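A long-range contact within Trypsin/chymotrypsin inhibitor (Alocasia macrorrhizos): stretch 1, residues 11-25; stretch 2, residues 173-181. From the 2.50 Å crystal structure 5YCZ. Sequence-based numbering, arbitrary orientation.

Stretch 1 11-25: ELQRGQLYYATSVMR
Stretch 2, residues 173-181: PHTIRFVKV

How are the backbones paired? The strands through Tyr19-Thr21 and Arg177-Val179 run antiparallel at 148°, both extended, with Tyr19 opposite Val179 and Thr21 opposite Arg177 as hydrogen-bonded pairs. Tyr19 N donates to Val179 O (2.8 Å), and Val179 N returns to Tyr19 O (3.0 Å). Arg177 N gives Thr21 O a bond of 3.0 Å; the reverse, Thr21 N to Arg177 O, is weak at 3.0 Å because its angle is 126°. Thr21, chi1 p, adds OG1 to Arg177 O (3.3 Å).

What satisfies the ends? Val181 N reaches Leu17 O (3.0 Å), and Val23 N reaches Thr175 O (3.1 Å). Water accepts from Leu17 N (2.6 Å) and Lys180 NZ (3.2 Å). A second water donates to Ala20 O (3.0 Å) and bonds His174 NE2 (2.7 Å), His174 having chi1 t.

Which side chains pack on each face? The stretches bury 962 Å² between them. Tyr18, Ala20, Phe178 and Lys180 share one face, where Leu12 CD2 lies over the Phe178 ring, 4.0 Å from its centroid, a CH-pi contact suited to an aliphatic methyl; Phe178 is m. Small Ala20 brings CB to 4.2 Å from Ile176 CD1. Tyr18, also m, packs its ring against Phe178 and Lys180 while its OH accepts from Gln13 N (2.7 Å), so the hydroxyl of this buried tyrosine has a donor. Tyr19 (m), Thr21, Arg177 (m) and Val179 (t) occupy the other; Val181 CG2 sits over the Tyr19 ring, 3.5 Å from its centroid, another CH-pi contact, and Val23 CG2 covers one face of the flat Arg177 guanidinium.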

# COMPACT_ATOMS: atom_id res chain seq x y z
N GLU A 11 -12.09 -16.11 7.64
CA GLU A 11 -11.85 -14.87 8.35
C GLU A 11 -11.14 -13.87 7.44
O GLU A 11 -10.77 -14.17 6.30
CB GLU A 11 -11.02 -15.13 9.61
CG GLU A 11 -11.67 -16.10 10.58
CD GLU A 11 -10.83 -16.32 11.82
OE1 GLU A 11 -9.61 -16.60 11.67
OE2 GLU A 11 -11.38 -16.20 12.93
N LEU A 12 -10.95 -12.65 7.97
CA LEU A 12 -10.32 -11.55 7.25
C LEU A 12 -8.86 -11.49 7.68
O LEU A 12 -8.54 -10.95 8.73
CB LEU A 12 -11.02 -10.22 7.53
CG LEU A 12 -11.79 -9.61 6.36
CD1 LEU A 12 -12.80 -10.61 5.84
CD2 LEU A 12 -12.47 -8.30 6.74
N GLN A 13 -7.99 -12.05 6.86
CA GLN A 13 -6.59 -12.09 7.25
C GLN A 13 -6.00 -10.69 7.20
O GLN A 13 -6.39 -9.86 6.39
CB GLN A 13 -5.81 -13.04 6.35
CG GLN A 13 -4.52 -13.56 6.95
CD GLN A 13 -4.60 -15.03 7.33
OE1 GLN A 13 -5.35 -15.80 6.71
NE2 GLN A 13 -3.82 -15.43 8.34
N ARG A 14 -5.07 -10.42 8.11
CA ARG A 14 -4.40 -9.13 8.10
C ARG A 14 -3.48 -9.06 6.89
O ARG A 14 -2.69 -9.98 6.63
CB ARG A 14 -3.60 -8.94 9.38
CG ARG A 14 -2.50 -7.91 9.25
CD ARG A 14 -1.53 -7.99 10.41
NE ARG A 14 -2.18 -7.64 11.66
CZ ARG A 14 -2.01 -6.47 12.29
NH1 ARG A 14 -1.21 -5.53 11.77
NH2 ARG A 14 -2.65 -6.25 13.43
N GLY A 15 -3.59 -7.97 6.13
CA GLY A 15 -2.71 -7.70 5.02
C GLY A 15 -3.10 -8.33 3.70
O GLY A 15 -2.65 -7.85 2.66
N GLN A 16 -3.91 -9.38 3.71
CA GLN A 16 -4.33 -9.97 2.44
C GLN A 16 -5.30 -9.04 1.71
O GLN A 16 -5.88 -8.12 2.30
CB GLN A 16 -4.97 -11.34 2.66
CG GLN A 16 -4.16 -12.29 3.53
CD GLN A 16 -2.79 -12.59 2.98
OE1 GLN A 16 -2.65 -13.16 1.90
NE2 GLN A 16 -1.75 -12.21 3.73
N LEU A 17 -5.48 -9.29 0.41
CA LEU A 17 -6.23 -8.39 -0.45
C LEU A 17 -7.68 -8.82 -0.55
O LEU A 17 -7.95 -9.98 -0.86
CB LEU A 17 -5.63 -8.36 -1.86
CG LEU A 17 -4.16 -8.09 -2.07
CD1 LEU A 17 -3.94 -7.70 -3.52
CD2 LEU A 17 -3.68 -7.01 -1.13
N TYR A 18 -8.60 -7.88 -0.34
CA TYR A 18 -10.03 -8.13 -0.45
C TYR A 18 -10.71 -6.98 -1.19
O TYR A 18 -10.40 -5.82 -0.95
CB TYR A 18 -10.68 -8.28 0.93
CG TYR A 18 -10.11 -9.37 1.83
CD1 TYR A 18 -8.89 -9.19 2.49
CD2 TYR A 18 -10.79 -10.57 2.03
CE1 TYR A 18 -8.36 -10.19 3.30
CE2 TYR A 18 -10.27 -11.55 2.84
CZ TYR A 18 -9.06 -11.36 3.46
OH TYR A 18 -8.55 -12.34 4.26
N TYR A 19 -11.63 -7.32 -2.07
CA TYR A 19 -12.46 -6.33 -2.73
C TYR A 19 -13.67 -6.01 -1.87
O TYR A 19 -14.29 -6.91 -1.30
CB TYR A 19 -12.95 -6.84 -4.09
CG TYR A 19 -11.89 -7.13 -5.14
CD1 TYR A 19 -10.95 -6.17 -5.50
CD2 TYR A 19 -11.88 -8.35 -5.81
CE1 TYR A 19 -10.01 -6.45 -6.49
CE2 TYR A 19 -10.95 -8.63 -6.80
CZ TYR A 19 -10.02 -7.68 -7.13
OH TYR A 19 -9.09 -7.98 -8.11
N ALA A 20 -14.05 -4.72 -1.81
CA ALA A 20 -15.23 -4.29 -1.06
C ALA A 20 -16.41 -4.17 -2.01
O ALA A 20 -16.77 -3.09 -2.47
CB ALA A 20 -14.96 -2.97 -0.34
N THR A 21 -17.05 -5.31 -2.28
CA THR A 21 -18.19 -5.35 -3.18
C THR A 21 -19.42 -4.73 -2.53
O THR A 21 -19.69 -4.92 -1.34
CB THR A 21 -18.52 -6.79 -3.58
OG1 THR A 21 -19.18 -7.47 -2.49
CG2 THR A 21 -17.25 -7.51 -3.93
N SER A 22 -20.18 -4.02 -3.33
CA SER A 22 -21.36 -3.35 -2.80
C SER A 22 -22.49 -4.36 -2.61
O SER A 22 -22.86 -5.08 -3.53
CB SER A 22 -21.75 -2.21 -3.74
OG SER A 22 -23.14 -2.03 -3.74
N VAL A 23 -23.03 -4.42 -1.39
CA VAL A 23 -24.22 -5.23 -1.14
C VAL A 23 -25.37 -4.79 -2.05
O VAL A 23 -25.86 -5.57 -2.86
CB VAL A 23 -24.62 -5.16 0.34
CG1 VAL A 23 -25.98 -5.75 0.53
CG2 VAL A 23 -23.60 -5.89 1.18
N MET A 24 -25.82 -3.54 -1.90
CA MET A 24 -26.83 -2.97 -2.78
C MET A 24 -26.46 -3.13 -4.25
O MET A 24 -25.91 -2.22 -4.85
CB MET A 24 -27.03 -1.49 -2.45
CG MET A 24 -28.28 -0.88 -3.02
SD MET A 24 -29.72 -1.27 -2.02
CE MET A 24 -29.02 -1.29 -0.36
N ARG A 25 -26.74 -4.29 -4.84
CA ARG A 25 -26.01 -4.56 -6.07
C ARG A 25 -26.83 -4.20 -7.30
O ARG A 25 -27.29 -5.09 -8.04
CB ARG A 25 -25.54 -6.03 -6.13
CG ARG A 25 -24.16 -6.20 -6.85
CD ARG A 25 -24.18 -5.53 -8.23
NE ARG A 25 -22.90 -5.29 -8.91
CZ ARG A 25 -22.77 -4.42 -9.92
NH1 ARG A 25 -21.59 -4.22 -10.51
NH2 ARG A 25 -23.81 -3.70 -10.34
N PRO A 173 -26.17 3.61 5.62
CA PRO A 173 -24.78 3.17 5.46
C PRO A 173 -24.57 2.39 4.17
O PRO A 173 -25.44 1.67 3.68
CB PRO A 173 -24.56 2.28 6.69
CG PRO A 173 -25.90 1.77 7.00
CD PRO A 173 -26.82 2.91 6.74
N HIS A 174 -23.37 2.52 3.61
CA HIS A 174 -22.98 1.67 2.50
C HIS A 174 -22.63 0.30 3.06
O HIS A 174 -21.60 0.13 3.71
CB HIS A 174 -21.80 2.27 1.74
CG HIS A 174 -21.37 1.46 0.56
ND1 HIS A 174 -22.26 0.96 -0.37
CD2 HIS A 174 -20.14 1.08 0.13
CE1 HIS A 174 -21.60 0.29 -1.30
NE2 HIS A 174 -20.31 0.35 -1.02
N THR A 175 -23.50 -0.68 2.83
CA THR A 175 -23.19 -2.02 3.29
C THR A 175 -22.41 -2.77 2.22
O THR A 175 -22.63 -2.57 1.02
CB THR A 175 -24.47 -2.77 3.64
OG1 THR A 175 -25.45 -2.53 2.62
CG2 THR A 175 -25.01 -2.26 4.96
N ILE A 176 -21.49 -3.63 2.66
CA ILE A 176 -20.54 -4.25 1.75
C ILE A 176 -20.24 -5.68 2.20
O ILE A 176 -20.41 -6.05 3.36
CB ILE A 176 -19.22 -3.45 1.67
CG1 ILE A 176 -18.69 -3.17 3.06
CG2 ILE A 176 -19.43 -2.14 0.93
CD1 ILE A 176 -17.24 -3.42 3.19
N ARG A 177 -19.77 -6.49 1.24
CA ARG A 177 -19.17 -7.78 1.50
C ARG A 177 -17.72 -7.74 1.04
O ARG A 177 -17.35 -6.93 0.18
CB ARG A 177 -19.88 -8.91 0.75
CG ARG A 177 -21.39 -8.84 0.78
CD ARG A 177 -21.98 -10.05 0.05
NE ARG A 177 -23.34 -9.82 -0.42
CZ ARG A 177 -24.44 -10.19 0.25
NH1 ARG A 177 -24.33 -10.80 1.43
NH2 ARG A 177 -25.64 -9.93 -0.25
N PHE A 178 -16.90 -8.64 1.57
CA PHE A 178 -15.50 -8.77 1.20
C PHE A 178 -15.27 -10.02 0.35
O PHE A 178 -15.63 -11.12 0.75
CB PHE A 178 -14.63 -8.83 2.45
CG PHE A 178 -14.87 -7.71 3.37
CD1 PHE A 178 -14.29 -6.47 3.14
CD2 PHE A 178 -15.72 -7.86 4.45
CE1 PHE A 178 -14.52 -5.41 3.99
CE2 PHE A 178 -15.97 -6.81 5.30
CZ PHE A 178 -15.37 -5.58 5.08
N VAL A 179 -14.67 -9.84 -0.82
CA VAL A 179 -14.35 -10.93 -1.73
C VAL A 179 -12.84 -11.03 -1.80
O VAL A 179 -12.16 -10.08 -2.22
CB VAL A 179 -14.95 -10.69 -3.12
CG1 VAL A 179 -14.40 -11.70 -4.10
CG2 VAL A 179 -16.45 -10.80 -3.05
N LYS A 180 -12.31 -12.17 -1.38
CA LYS A 180 -10.86 -12.30 -1.34
C LYS A 180 -10.28 -12.30 -2.75
O LYS A 180 -10.96 -12.61 -3.74
CB LYS A 180 -10.45 -13.58 -0.59
CG LYS A 180 -8.99 -13.60 -0.13
CD LYS A 180 -8.78 -14.67 0.93
CE LYS A 180 -7.34 -15.15 0.99
NZ LYS A 180 -6.32 -14.10 1.33
N VAL A 181 -9.01 -11.91 -2.83
CA VAL A 181 -8.31 -11.82 -4.09
C VAL A 181 -7.12 -12.77 -4.07
O VAL A 181 -7.15 -13.84 -4.68
CB VAL A 181 -7.87 -10.38 -4.37
CG1 VAL A 181 -7.49 -10.22 -5.82
CG2 VAL A 181 -8.97 -9.39 -3.98
O HOH W 1 -5.58 -11.71 -0.64
O HOH W 2 -18.60 -0.68 -2.78